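Local coordinates for protein CurM Sulfotransferase (Moorea producta, PDB 4GBM) that probably transfers a sulfonate group from PAPS to a polyketide intermediate of curacin biosynthesis, and here holds the spent cofactor PAP, at residues R255-V260 with N271-N276; S45-V50 with L248-G253; P62-L67 with Q89-E94; H217-E222 with Q229-Q234. The protein carries 2 engineered substitutions. All coordinates share one frame; numbering follows the deposited sequence. Where two conformers were deposited one is given.

Contact 1 (R255-V260 with N271-N276). With ZN (zinc ion), chain D; A3P (adenosine-3'-5'-diphosphate), chain G.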
# COMPACT_ATOMS: atom_id res chain seq x y z
N ARG A 255 -12.91 8.04 -5.27
CA ARG A 255 -11.55 7.60 -5.01
C ARG A 255 -11.47 6.08 -4.94
O ARG A 255 -10.62 5.52 -4.25
CB ARG A 255 -11.04 8.25 -3.73
CG ARG A 255 -11.05 9.75 -3.87
CD ARG A 255 -10.41 10.43 -2.71
NE ARG A 255 -10.58 11.88 -2.84
CZ ARG A 255 -9.71 12.78 -2.40
NH1 ARG A 255 -8.57 12.40 -1.81
NH2 ARG A 255 -9.98 14.06 -2.56
N MET A 256 -12.38 5.44 -5.68
CA MET A 256 -12.45 3.99 -5.76
C MET A 256 -12.60 3.34 -4.39
O MET A 256 -11.91 2.36 -4.07
CB MET A 256 -11.24 3.43 -6.53
CG MET A 256 -11.18 3.87 -7.98
SD MET A 256 -9.67 3.37 -8.83
CE MET A 256 -8.68 4.85 -8.67
N THR A 257 -13.49 3.91 -3.57
CA THR A 257 -13.84 3.32 -2.27
C THR A 257 -15.34 3.04 -2.20
O THR A 257 -15.82 2.38 -1.27
CB THR A 257 -13.45 4.24 -1.08
OG1 THR A 257 -14.22 5.45 -1.14
CG2 THR A 257 -11.97 4.59 -1.11
N GLY A 258 -16.08 3.55 -3.19
CA GLY A 258 -17.54 3.46 -3.19
C GLY A 258 -18.07 2.14 -3.73
O GLY A 258 -17.30 1.26 -4.13
N GLY A 259 -19.39 2.01 -3.74
CA GLY A 259 -20.06 0.80 -4.20
C GLY A 259 -19.93 -0.34 -3.21
O GLY A 259 -19.95 -0.13 -2.00
N VAL A 260 -19.79 -1.56 -3.74
CA VAL A 260 -19.64 -2.75 -2.89
C VAL A 260 -18.32 -2.65 -2.14
O VAL A 260 -17.24 -2.59 -2.74
CB VAL A 260 -19.73 -4.06 -3.71
CG1 VAL A 260 -19.36 -5.27 -2.87
CG2 VAL A 260 -21.14 -4.23 -4.30
N ASN A 271 -10.62 -0.44 7.34
CA ASN A 271 -11.54 0.29 8.22
C ASN A 271 -11.65 1.77 7.88
O ASN A 271 -12.10 2.58 8.70
CB ASN A 271 -11.19 0.08 9.70
CG ASN A 271 -11.31 -1.38 10.12
OD1 ASN A 271 -12.22 -2.10 9.68
ND2 ASN A 271 -10.39 -1.83 10.97
N PHE A 272 -11.27 2.11 6.66
CA PHE A 272 -11.32 3.48 6.17
C PHE A 272 -12.75 4.03 6.25
O PHE A 272 -12.96 5.17 6.66
CB PHE A 272 -10.75 3.54 4.74
CG PHE A 272 -10.90 4.89 4.09
CD1 PHE A 272 -10.05 5.94 4.45
CD2 PHE A 272 -11.88 5.10 3.13
CE1 PHE A 272 -10.19 7.19 3.86
CE2 PHE A 272 -12.02 6.36 2.53
CZ PHE A 272 -11.17 7.40 2.91
N LEU A 273 -13.73 3.21 5.89
CA LEU A 273 -15.12 3.66 5.90
C LEU A 273 -15.79 3.60 7.28
O LEU A 273 -16.99 3.85 7.40
CB LEU A 273 -15.94 2.94 4.82
CG LEU A 273 -15.47 3.18 3.38
CD1 LEU A 273 -16.29 2.35 2.41
CD2 LEU A 273 -15.49 4.66 2.97
N LYS A 274 -15.02 3.27 8.31
CA LYS A 274 -15.49 3.41 9.70
C LYS A 274 -15.13 4.78 10.28
O LYS A 274 -15.44 5.07 11.45
CB LYS A 274 -14.97 2.27 10.58
CG LYS A 274 -15.62 0.93 10.25
CD LYS A 274 -15.08 -0.18 11.14
CE LYS A 274 -15.63 -1.54 10.72
NZ LYS A 274 -15.07 -1.99 9.42
N HIS A 275 -14.50 5.62 9.46
CA HIS A 275 -14.19 7.00 9.83
C HIS A 275 -14.80 7.94 8.80
O HIS A 275 -15.27 7.50 7.75
CB HIS A 275 -12.66 7.17 9.91
CG HIS A 275 -12.02 6.22 10.88
ND1 HIS A 275 -11.91 6.48 12.22
CD2 HIS A 275 -11.46 5.00 10.69
CE1 HIS A 275 -11.32 5.47 12.83
NE2 HIS A 275 -11.04 4.56 11.92
N ASN A 276 -14.80 9.24 9.11
CA ASN A 276 -15.31 10.23 8.16
C ASN A 276 -14.42 11.46 8.02
O ASN A 276 -14.80 12.44 7.39
CB ASN A 276 -16.77 10.62 8.49
CG ASN A 276 -16.89 11.39 9.79
OD1 ASN A 276 -15.90 11.61 10.49
ND2 ASN A 276 -18.11 11.79 10.12
ZN ZN D . -12.54 8.12 13.40
P1 A3P G . -7.44 -0.16 12.43
O1P A3P G . -7.35 -1.65 12.63
O2P A3P G . -8.75 0.29 11.83
O3P A3P G . -6.99 0.63 13.62
P2 A3P G . -3.79 -0.18 6.20
O4P A3P G . -2.32 -0.04 5.95
O5P A3P G . -4.28 -1.58 6.43
O6P A3P G . -4.63 0.60 5.23
O5' A3P G . -4.02 0.53 7.64
C5' A3P G . -5.28 0.38 8.30
C4' A3P G . -5.27 1.34 9.46
O4' A3P G . -5.36 2.67 8.96
C3' A3P G . -6.49 1.20 10.35
O3' A3P G . -6.32 0.12 11.28
C2' A3P G . -6.55 2.58 10.99
O2' A3P G . -5.77 2.63 12.18
C1' A3P G . -5.93 3.51 9.96
N9 A3P G . -6.97 4.36 9.33
C8 A3P G . -7.93 4.00 8.45
N7 A3P G . -8.73 5.04 8.12
C5 A3P G . -8.27 6.11 8.82
C6 A3P G . -8.64 7.54 8.95
N6 A3P G . -9.68 8.04 8.24
N1 A3P G . -7.89 8.30 9.79
C2 A3P G . -6.84 7.81 10.49
N3 A3P G . -6.45 6.52 10.40
C4 A3P G . -7.12 5.66 9.60
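In the long loop between helix 228-239 and helix 297-305, part of which closes over the bound adenosine-3'-5'-diphosphate, Thr257 touches Phe272 and Leu273 of the short 3-10 turn 272-274. CG2 of Thr257 meets the Phe272 ring at CE2, 4.0 Å away, the two side chains crossing at about a right angle. CG of Phe272 stands anti to the backbone N (chi1 174°), which carries the ring to the threonine while the backbone of the same residue stays beside the nucleotide: its CA lies 3.6 Å from N7 of the adenine. Leu273 adds a methyl contact, CD1 to the backbone O of Thr257 at 3.7 Å. No hydrogen bond joins the two segments; Asn271 and His275 use their polar atoms on the nucleotide and the metal. Asn271 ND2 donates to phosphate oxygen O2P at 2.8 Å and a nearly straight 163°, and Lys274 NZ, also in a salt bridge with Asp269, holds the OD1 of the same amide from 31° off the carbonyl plane. His275 ND1 binds zinc at 2.1 Å, with Asp279 as another ligand, and its CB comes within 3.5 Å of the adenine N6. Val50 of helix 45-53 touches both Thr257 and Phe272. The turn meets Thr257 through carbon side chains, while Asn271 and His275 on its flanks bind phosphate and zinc; the grip on Asn271 OD1 probably helps keep ND2 turned toward the phosphate.

Contact 2 (S45-V50 with L248-G253). With A3P (adenosine-3'-5'-diphosphate), chain G.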
# COMPACT_ATOMS: atom_id res chain seq x y z
N SER A 45 -1.89 2.72 5.16
CA SER A 45 -1.54 2.76 3.73
C SER A 45 -2.75 3.08 2.84
O SER A 45 -2.61 3.82 1.87
CB SER A 45 -0.85 1.45 3.28
OG SER A 45 -1.75 0.36 3.29
N THR A 46 -3.92 2.56 3.19
CA THR A 46 -5.14 2.83 2.42
C THR A 46 -5.52 4.30 2.55
O THR A 46 -5.81 4.96 1.54
CB THR A 46 -6.30 1.90 2.84
OG1 THR A 46 -5.88 0.54 2.69
CG2 THR A 46 -7.53 2.15 1.96
N LEU A 47 -5.51 4.82 3.77
CA LEU A 47 -5.74 6.25 3.96
C LEU A 47 -4.83 7.09 3.06
O LEU A 47 -5.30 7.96 2.34
CB LEU A 47 -5.54 6.64 5.42
CG LEU A 47 -5.59 8.14 5.72
CD1 LEU A 47 -6.99 8.72 5.49
CD2 LEU A 47 -5.14 8.37 7.16
N LEU A 48 -3.53 6.80 3.08
CA LEU A 48 -2.59 7.54 2.25
C LEU A 48 -2.90 7.41 0.75
O LEU A 48 -2.92 8.42 0.02
CB LEU A 48 -1.15 7.14 2.55
CG LEU A 48 -0.10 7.89 1.73
CD1 LEU A 48 -0.15 9.41 1.95
CD2 LEU A 48 1.30 7.35 2.06
N ARG A 49 -3.16 6.19 0.28
CA ARG A 49 -3.43 6.02 -1.15
C ARG A 49 -4.71 6.74 -1.56
O ARG A 49 -4.79 7.29 -2.66
CB ARG A 49 -3.40 4.54 -1.58
CG ARG A 49 -4.70 3.76 -1.44
CD ARG A 49 -5.56 3.81 -2.71
NE ARG A 49 -6.83 3.12 -2.48
CZ ARG A 49 -7.98 3.44 -3.04
NH1 ARG A 49 -9.08 2.76 -2.72
NH2 ARG A 49 -8.06 4.45 -3.92
N VAL A 50 -5.68 6.80 -0.66
CA VAL A 50 -6.95 7.49 -0.92
C VAL A 50 -6.76 9.02 -0.94
O VAL A 50 -7.33 9.70 -1.79
CB VAL A 50 -8.07 7.06 0.06
CG1 VAL A 50 -9.33 7.91 -0.11
CG2 VAL A 50 -8.42 5.58 -0.16
N LEU A 248 -6.38 16.70 1.15
CA LEU A 248 -6.83 16.76 2.54
C LEU A 248 -8.27 16.30 2.71
O LEU A 248 -8.81 16.36 3.83
CB LEU A 248 -6.68 18.19 3.08
CG LEU A 248 -5.25 18.71 3.18
CD1 LEU A 248 -5.26 20.23 3.31
CD2 LEU A 248 -4.52 18.09 4.36
N GLN A 249 -8.88 15.84 1.62
CA GLN A 249 -10.30 15.48 1.65
C GLN A 249 -10.55 14.06 1.13
O GLN A 249 -11.22 13.89 0.11
CB GLN A 249 -11.11 16.48 0.83
CG GLN A 249 -10.87 17.95 1.21
CD GLN A 249 -11.34 18.31 2.61
OE1 GLN A 249 -12.22 17.65 3.17
NE2 GLN A 249 -10.75 19.37 3.17
N PRO A 250 -10.05 13.04 1.85
CA PRO A 250 -10.14 11.67 1.31
C PRO A 250 -11.56 11.08 1.24
O PRO A 250 -11.75 10.05 0.59
CB PRO A 250 -9.26 10.86 2.27
CG PRO A 250 -9.23 11.64 3.54
CD PRO A 250 -9.28 13.08 3.11
N TYR A 251 -12.53 11.74 1.88
CA TYR A 251 -13.93 11.30 1.85
C TYR A 251 -14.78 12.02 0.81
O TYR A 251 -16.01 11.89 0.79
CB TYR A 251 -14.54 11.39 3.26
CG TYR A 251 -13.90 10.39 4.20
CD1 TYR A 251 -14.37 9.08 4.27
CD2 TYR A 251 -12.79 10.74 4.96
CE1 TYR A 251 -13.75 8.14 5.10
CE2 TYR A 251 -12.17 9.82 5.79
CZ TYR A 251 -12.66 8.52 5.86
OH TYR A 251 -12.04 7.61 6.67
N GLN A 252 -14.13 12.79 -0.06
CA GLN A 252 -14.82 13.52 -1.12
C GLN A 252 -14.43 12.98 -2.50
O GLN A 252 -13.29 12.56 -2.72
CB GLN A 252 -14.50 15.02 -1.04
CG GLN A 252 -15.09 15.71 0.19
CD GLN A 252 -14.77 17.20 0.27
OE1 GLN A 252 -14.18 17.78 -0.64
NE2 GLN A 252 -15.17 17.83 1.37
N GLY A 253 -15.39 12.98 -3.43
CA GLY A 253 -15.15 12.55 -4.80
C GLY A 253 -15.12 11.04 -4.97
O GLY A 253 -15.39 10.29 -4.04
P1 A3P G . -7.44 -0.16 12.43
O1P A3P G . -7.35 -1.65 12.63
O2P A3P G . -8.75 0.29 11.83
O3P A3P G . -6.99 0.63 13.62
P2 A3P G . -3.79 -0.18 6.20
O4P A3P G . -2.32 -0.04 5.95
O5P A3P G . -4.28 -1.58 6.43
O6P A3P G . -4.63 0.60 5.23
O5' A3P G . -4.02 0.53 7.64
C5' A3P G . -5.28 0.38 8.30
C4' A3P G . -5.27 1.34 9.46
O4' A3P G . -5.36 2.67 8.96
C3' A3P G . -6.49 1.20 10.35
O3' A3P G . -6.32 0.12 11.28
C2' A3P G . -6.55 2.58 10.99
O2' A3P G . -5.77 2.63 12.18
C1' A3P G . -5.93 3.51 9.96
N9 A3P G . -6.97 4.36 9.33
C8 A3P G . -7.93 4.00 8.45
N7 A3P G . -8.73 5.04 8.12
C5 A3P G . -8.27 6.11 8.82
C6 A3P G . -8.64 7.54 8.95
N6 A3P G . -9.68 8.04 8.24
N1 A3P G . -7.89 8.30 9.79
C2 A3P G . -6.84 7.81 10.49
N3 A3P G . -6.45 6.52 10.40
C4 A3P G . -7.12 5.66 9.60
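Apolar contacts join Leu47 and Val50 of helix 45-53 to Pro250, which follows Gln249 in a type I turn. CG1 of Val50 lies 3.8 Å from CB of Pro250, the side chains crossing at about a right angle, and the same methyl sits 3.3 Å from the proline's backbone O. A chi1 of 173° swings the Leu47 branches out between proline and base: CD1 is 4.2 Å from Pro250 CG, and CD2 is 3.8 Å from C2 of the adenine. An alanine here would remove both methyls and is likely to open a gap between proline and base, leaving the adenine less firmly seated.

The hydrogen bonds run to the nucleotide. At the start of the helix the 5'-phosphate is gripped twice on each of two oxygens: O4P by the backbone N and OG of Ser45, O6P by the backbone N and OG1 of Thr46, the last at 2.8 Å. This is consistent with the P-loop-like 5'-phosphate site of sulfotransferases, a loop and helix start, and Lys136 also bonds both hydroxyls. At the far end of the cofactor, adenine N6 donates to Tyr251 OH at 2.9 Å and 134°, in the plane of the phenol ring and at its edge.

Stacking on Phe272 and a hydrogen bond of OH with the Phe272 backbone O probably fix the phenol. Helix and turn therefore hold the cofactor at both ends, with backbone N-H groups at the helix start probably helping to offset the phosphate charge, while the carbon contacts between them join the two grips.

Contact 3 (P62-L67 with Q89-E94). With ZN (zinc ion), chain F; SO4 (sulfate ion), chain Q.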
# COMPACT_ATOMS: atom_id res chain seq x y z
N PRO A 62 -7.10 0.90 -5.58
CA PRO A 62 -6.92 -0.25 -4.70
C PRO A 62 -5.91 -1.22 -5.32
O PRO A 62 -5.63 -1.12 -6.53
CB PRO A 62 -8.31 -0.91 -4.67
CG PRO A 62 -9.26 0.13 -5.18
CD PRO A 62 -8.47 0.97 -6.13
N GLU A 63 -5.39 -2.13 -4.51
CA GLU A 63 -4.33 -3.05 -4.91
C GLU A 63 -4.55 -3.72 -6.27
O GLU A 63 -5.58 -4.34 -6.51
CB GLU A 63 -4.12 -4.13 -3.83
CG GLU A 63 -3.32 -3.68 -2.60
CD GLU A 63 -4.12 -2.91 -1.54
OE1 GLU A 63 -5.34 -2.68 -1.69
OE2 GLU A 63 -3.48 -2.53 -0.54
N LEU A 64 -3.55 -3.59 -7.14
CA LEU A 64 -3.62 -4.16 -8.49
C LEU A 64 -3.20 -5.62 -8.53
O LEU A 64 -3.57 -6.35 -9.46
CB LEU A 64 -2.76 -3.34 -9.45
CG LEU A 64 -3.15 -1.87 -9.64
CD1 LEU A 64 -2.07 -1.13 -10.41
CD2 LEU A 64 -4.50 -1.75 -10.33
N HIS A 65 -2.40 -6.05 -7.55
CA HIS A 65 -1.90 -7.44 -7.49
C HIS A 65 -1.18 -7.88 -8.79
O HIS A 65 -1.34 -9.02 -9.24
CB HIS A 65 -3.02 -8.43 -7.12
CG HIS A 65 -3.84 -8.00 -5.94
ND1 HIS A 65 -3.38 -8.07 -4.64
CD2 HIS A 65 -5.10 -7.50 -5.86
CE1 HIS A 65 -4.32 -7.64 -3.82
NE2 HIS A 65 -5.36 -7.27 -4.53
N LEU A 66 -0.39 -6.98 -9.35
CA LEU A 66 0.38 -7.27 -10.56
C LEU A 66 1.84 -7.61 -10.24
O LEU A 66 2.36 -8.63 -10.69
CB LEU A 66 0.33 -6.08 -11.53
CG LEU A 66 -1.03 -5.75 -12.18
CD1 LEU A 66 -0.92 -4.43 -12.91
CD2 LEU A 66 -1.48 -6.86 -13.12
N LEU A 67 2.47 -6.76 -9.43
CA LEU A 67 3.91 -6.84 -9.16
C LEU A 67 4.45 -8.23 -8.75
O LEU A 67 5.56 -8.58 -9.15
CB LEU A 67 4.35 -5.78 -8.14
CG LEU A 67 5.85 -5.48 -8.05
CD1 LEU A 67 6.40 -4.93 -9.37
CD2 LEU A 67 6.10 -4.51 -6.91
N GLN A 89 -9.90 -4.35 -11.92
CA GLN A 89 -11.21 -4.18 -12.55
C GLN A 89 -11.71 -2.74 -12.44
O GLN A 89 -12.15 -2.16 -13.43
CB GLN A 89 -12.22 -5.16 -11.96
CG GLN A 89 -13.51 -5.28 -12.73
CD GLN A 89 -14.50 -6.23 -12.07
OE1 GLN A 89 -15.47 -5.81 -11.44
NE2 GLN A 89 -14.24 -7.53 -12.20
N LYS A 90 -11.62 -2.16 -11.24
CA LYS A 90 -12.02 -0.78 -11.01
C LYS A 90 -11.16 0.21 -11.79
O LYS A 90 -11.67 1.24 -12.24
CB LYS A 90 -11.99 -0.43 -9.51
CG LYS A 90 -13.16 -1.02 -8.74
CD LYS A 90 -13.06 -0.68 -7.26
CE LYS A 90 -14.24 -1.24 -6.48
NZ LYS A 90 -15.55 -0.68 -6.94
N THR A 91 -9.87 -0.10 -11.92
CA THR A 91 -8.97 0.76 -12.68
C THR A 91 -9.43 0.90 -14.13
O THR A 91 -9.59 2.01 -14.62
CB THR A 91 -7.50 0.27 -12.59
OG1 THR A 91 -7.03 0.49 -11.26
CG2 THR A 91 -6.61 1.02 -13.56
N PHE A 92 -9.66 -0.23 -14.81
CA PHE A 92 -10.14 -0.18 -16.19
C PHE A 92 -11.52 0.46 -16.32
O PHE A 92 -11.80 1.14 -17.31
CB PHE A 92 -10.10 -1.57 -16.84
CG PHE A 92 -8.71 -2.02 -17.24
CD1 PHE A 92 -7.96 -1.29 -18.15
CD2 PHE A 92 -8.17 -3.18 -16.70
CE1 PHE A 92 -6.68 -1.71 -18.52
CE2 PHE A 92 -6.89 -3.61 -17.06
CZ PHE A 92 -6.15 -2.88 -17.97
N MET A 93 -12.37 0.28 -15.31
CA MET A 93 -13.68 0.95 -15.26
C MET A 93 -13.55 2.47 -15.26
O MET A 93 -14.25 3.15 -16.00
CB MET A 93 -14.48 0.52 -14.04
CG MET A 93 -14.88 -0.94 -14.00
SD MET A 93 -16.03 -1.21 -12.66
CE MET A 93 -15.40 -2.69 -11.89
N GLU A 94 -12.64 2.98 -14.43
CA GLU A 94 -12.41 4.43 -14.32
C GLU A 94 -11.81 5.01 -15.59
O GLU A 94 -12.35 5.96 -16.17
CB GLU A 94 -11.48 4.75 -13.14
CG GLU A 94 -12.06 4.51 -11.75
CD GLU A 94 -13.06 5.58 -11.31
OE1 GLU A 94 -13.85 5.29 -10.39
OE2 GLU A 94 -13.07 6.70 -11.88
ZN ZN F . -1.60 -8.93 -3.87
S SO4 Q . -9.44 -8.16 -11.02
O1 SO4 Q . -8.16 -8.11 -11.72
O2 SO4 Q . -9.25 -9.00 -9.83
O3 SO4 Q . -9.83 -6.83 -10.59
O4 SO4 Q . -10.42 -8.76 -11.91
O HOH W 1 -2.01 -9.28 -1.79
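The OG1 of Thr91, buried against Leu64, is held by the backbone O of Gly87 one turn earlier in helix 87-96, and CD2 of Leu64 comes within 3.5 Å of the same oxygen. The leucine and threonine side chains cross at about a right angle. OG1 stands anti to the carbonyl carbon, beside the backbone N (chi1 -70°), a rotation that serves the bond to Gly87 and also presents the oxygen to the methyl. A second, looser touch lies beside it: CG of the Pro62 ring meets CD of Lys90 at 4.4 Å, against the aliphatic part of a side chain whose ammonium leads away. No hydrogen bond crosses between the segments.

Around this small seam, polar groups look elsewhere. Glu63 OE2 forms a salt bridge with Lys136. His65 binds zinc through ND1 at 2.1 Å, with a water at the same distance from the metal, while its NE2 bonds Ser266. CB of Glu63 lies 3.3 Å above one face of that imidazole, offset toward the rim. Backbone N of Gln89 gives a hydrogen bond of 2.8 Å to O3 of a sulfate, probably from the crystallisation liquor, which Arg75 also holds. The loop after strand 58-59 thus rests on helix 87-96 through carbon against a hydroxyl already bonded within its own helix, so the touch takes no polar bond from it.

Contact 4 (H217-E222 with Q229-Q234). With A3P (adenosine-3'-5'-diphosphate), chain G.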
# COMPACT_ATOMS: atom_id res chain seq x y z
N HIS A 217 11.32 8.59 0.35
CA HIS A 217 10.78 9.57 1.28
C HIS A 217 10.00 8.85 2.36
O HIS A 217 9.11 8.07 2.05
CB HIS A 217 9.83 10.50 0.50
CG HIS A 217 9.27 11.63 1.29
ND1 HIS A 217 9.97 12.80 1.52
CD2 HIS A 217 8.06 11.79 1.88
CE1 HIS A 217 9.22 13.62 2.22
NE2 HIS A 217 8.06 13.04 2.46
N GLN A 218 10.33 9.11 3.62
CA GLN A 218 9.65 8.45 4.72
C GLN A 218 8.48 9.28 5.23
O GLN A 218 8.59 10.50 5.38
CB GLN A 218 10.62 8.17 5.87
CG GLN A 218 10.05 7.23 6.94
CD GLN A 218 10.98 7.09 8.14
OE1 GLN A 218 10.71 7.64 9.21
NE2 GLN A 218 12.07 6.36 7.96
N ILE A 219 7.36 8.60 5.49
CA ILE A 219 6.22 9.21 6.16
C ILE A 219 5.88 8.40 7.40
O ILE A 219 5.75 7.18 7.32
CB ILE A 219 4.99 9.28 5.24
CG1 ILE A 219 5.26 10.24 4.07
CG2 ILE A 219 3.73 9.74 6.02
CD1 ILE A 219 4.15 10.30 3.05
N ARG A 220 5.75 9.08 8.53
CA ARG A 220 5.29 8.43 9.75
C ARG A 220 3.79 8.59 9.83
O ARG A 220 3.27 9.71 9.72
CB ARG A 220 5.97 9.05 10.97
CG ARG A 220 7.48 9.14 10.78
CD ARG A 220 8.17 9.89 11.91
NE ARG A 220 8.29 9.09 13.12
CZ ARG A 220 9.17 8.11 13.28
NH1 ARG A 220 9.20 7.45 14.43
NH2 ARG A 220 10.02 7.77 12.31
N TYR A 221 3.09 7.47 10.02
CA TYR A 221 1.64 7.48 10.16
C TYR A 221 1.18 8.52 11.18
O TYR A 221 0.18 9.22 10.98
CB TYR A 221 1.12 6.09 10.57
CG TYR A 221 -0.33 6.12 10.97
CD1 TYR A 221 -1.34 6.08 10.01
CD2 TYR A 221 -0.70 6.21 12.31
CE1 TYR A 221 -2.68 6.12 10.37
CE2 TYR A 221 -2.04 6.25 12.69
CZ TYR A 221 -3.02 6.20 11.72
OH TYR A 221 -4.34 6.24 12.11
N GLU A 222 1.91 8.60 12.29
CA GLU A 222 1.52 9.48 13.38
C GLU A 222 1.54 10.94 12.93
O GLU A 222 0.63 11.70 13.28
CB GLU A 222 2.40 9.25 14.62
CG GLU A 222 2.25 7.85 15.25
CD GLU A 222 2.97 6.73 14.50
OE1 GLU A 222 3.84 7.00 13.64
OE2 GLU A 222 2.65 5.56 14.79
N GLN A 229 -1.42 18.36 6.63
CA GLN A 229 -1.00 19.46 5.74
C GLN A 229 0.52 19.46 5.52
O GLN A 229 0.99 19.50 4.38
CB GLN A 229 -1.45 20.81 6.28
CG GLN A 229 -1.00 21.98 5.40
CD GLN A 229 -0.97 23.31 6.13
OE1 GLN A 229 -1.56 23.46 7.21
NE2 GLN A 229 -0.30 24.29 5.54
N GLN A 230 1.26 19.42 6.62
CA GLN A 230 2.73 19.44 6.57
C GLN A 230 3.27 18.19 5.87
O GLN A 230 4.15 18.29 5.01
CB GLN A 230 3.32 19.57 7.98
CG GLN A 230 4.85 19.51 8.04
CD GLN A 230 5.37 19.50 9.47
OE1 GLN A 230 5.72 18.45 10.00
NE2 GLN A 230 5.42 20.67 10.09
N VAL A 231 2.74 17.02 6.23
CA VAL A 231 3.21 15.77 5.64
C VAL A 231 2.96 15.75 4.14
O VAL A 231 3.85 15.42 3.35
CB VAL A 231 2.56 14.54 6.32
CG1 VAL A 231 2.82 13.26 5.53
CG2 VAL A 231 3.06 14.43 7.75
N LEU A 232 1.75 16.14 3.74
CA LEU A 232 1.37 16.09 2.33
C LEU A 232 2.09 17.16 1.50
O LEU A 232 2.41 16.92 0.34
CB LEU A 232 -0.15 16.17 2.16
CG LEU A 232 -0.92 14.92 2.59
CD1 LEU A 232 -2.38 15.27 2.87
CD2 LEU A 232 -0.80 13.81 1.56
N SER A 233 2.36 18.32 2.10
CA SER A 233 3.10 19.37 1.41
C SER A 233 4.53 18.91 1.11
O SER A 233 5.04 19.10 -0.00
CB SER A 233 3.10 20.67 2.21
OG SER A 233 3.79 21.69 1.51
N GLN A 234 5.17 18.29 2.11
CA GLN A 234 6.52 17.75 1.94
C GLN A 234 6.54 16.59 0.94
O GLN A 234 7.50 16.45 0.17
CB GLN A 234 7.11 17.33 3.29
CG GLN A 234 7.39 18.52 4.20
CD GLN A 234 7.97 18.13 5.55
OE1 GLN A 234 8.35 16.98 5.78
NE2 GLN A 234 8.05 19.10 6.46
P1 A3P G . -7.44 -0.16 12.43
O1P A3P G . -7.35 -1.65 12.63
O2P A3P G . -8.75 0.29 11.83
O3P A3P G . -6.99 0.63 13.62
P2 A3P G . -3.79 -0.18 6.20
O4P A3P G . -2.32 -0.04 5.95
O5P A3P G . -4.28 -1.58 6.43
O6P A3P G . -4.63 0.60 5.23
O5' A3P G . -4.02 0.53 7.64
C5' A3P G . -5.28 0.38 8.30
C4' A3P G . -5.27 1.34 9.46
O4' A3P G . -5.36 2.67 8.96
C3' A3P G . -6.49 1.20 10.35
O3' A3P G . -6.32 0.12 11.28
C2' A3P G . -6.55 2.58 10.99
O2' A3P G . -5.77 2.63 12.18
C1' A3P G . -5.93 3.51 9.96
N9 A3P G . -6.97 4.36 9.33
C8 A3P G . -7.93 4.00 8.45
N7 A3P G . -8.73 5.04 8.12
C5 A3P G . -8.27 6.11 8.82
C6 A3P G . -8.64 7.54 8.95
N6 A3P G . -9.68 8.04 8.24
N1 A3P G . -7.89 8.30 9.79
C2 A3P G . -6.84 7.81 10.49
N3 A3P G . -6.45 6.52 10.40
C4 A3P G . -7.12 5.66 9.60
O HOH W 2 6.04 13.95 4.04
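Ile219 and Val231 form the close-packed part of this contact, where edge strand 216-220 of the parallel sheet lies against helix 228-239. CG2 of Ile219 meets CG1 of Val231 at 3.7 Å, and CG1 and CD1 of the isoleucine each stand 4.1 Å from that methyl, so one valine branch is touched by three carbons. Leu224 of the intervening helix 221-226 packs on both residues.

The looser side lies at His217 and exposed Gln234. Here imidazole CE1 comes only to 3.9 Å from the backbone O of Gln234, and a water bridges the segments instead: it lies in the ring plane at the edge, 2.7 Å from NE2 of His217, and donates to the backbone O of Val231. Phe238 stacks on the ring.

Where the strand passes into helix 221-226, Tyr221 sets off away from segment 229-234, and its hydroxyl meets the cofactor. A chi1 of 170° extends the ring so that OH donates to adenine N3 at 2.7 Å, the acceptor lying at the ring's edge and in its plane. A phenylalanine in its place would probably leave N3 without this donor and hold the adenine less firmly. Carbon packing thus sets the helix against the strand and a single water bridges a carbonyl and an imidazole nitrogen at the margin, while Tyr221, just past the strand, gives its hydroxyl to the base.

In the fold
From the N terminus, helix 45-53 follows the first strand of the central sheet and supplies one side of contact 2, whose other side comes nearly two hundred residues later. Within that long loop lie contact 3, tying the segment after strand 58-59 to helix 87-96, and contact 4, which joins edge strand 216-220 to helix 228-239 across one short helix. These two fall in series, on opposite sides of the chain's centre. Contact 1 opens only after contact 2 has closed and shuts a ten-residue loop. It touches contact 2 through Phe272 with Tyr251 and Arg255 with Arg49, and contact 3 through Met256 with Pro62. Contacts 1, 2 and 4 all reach the nucleotide.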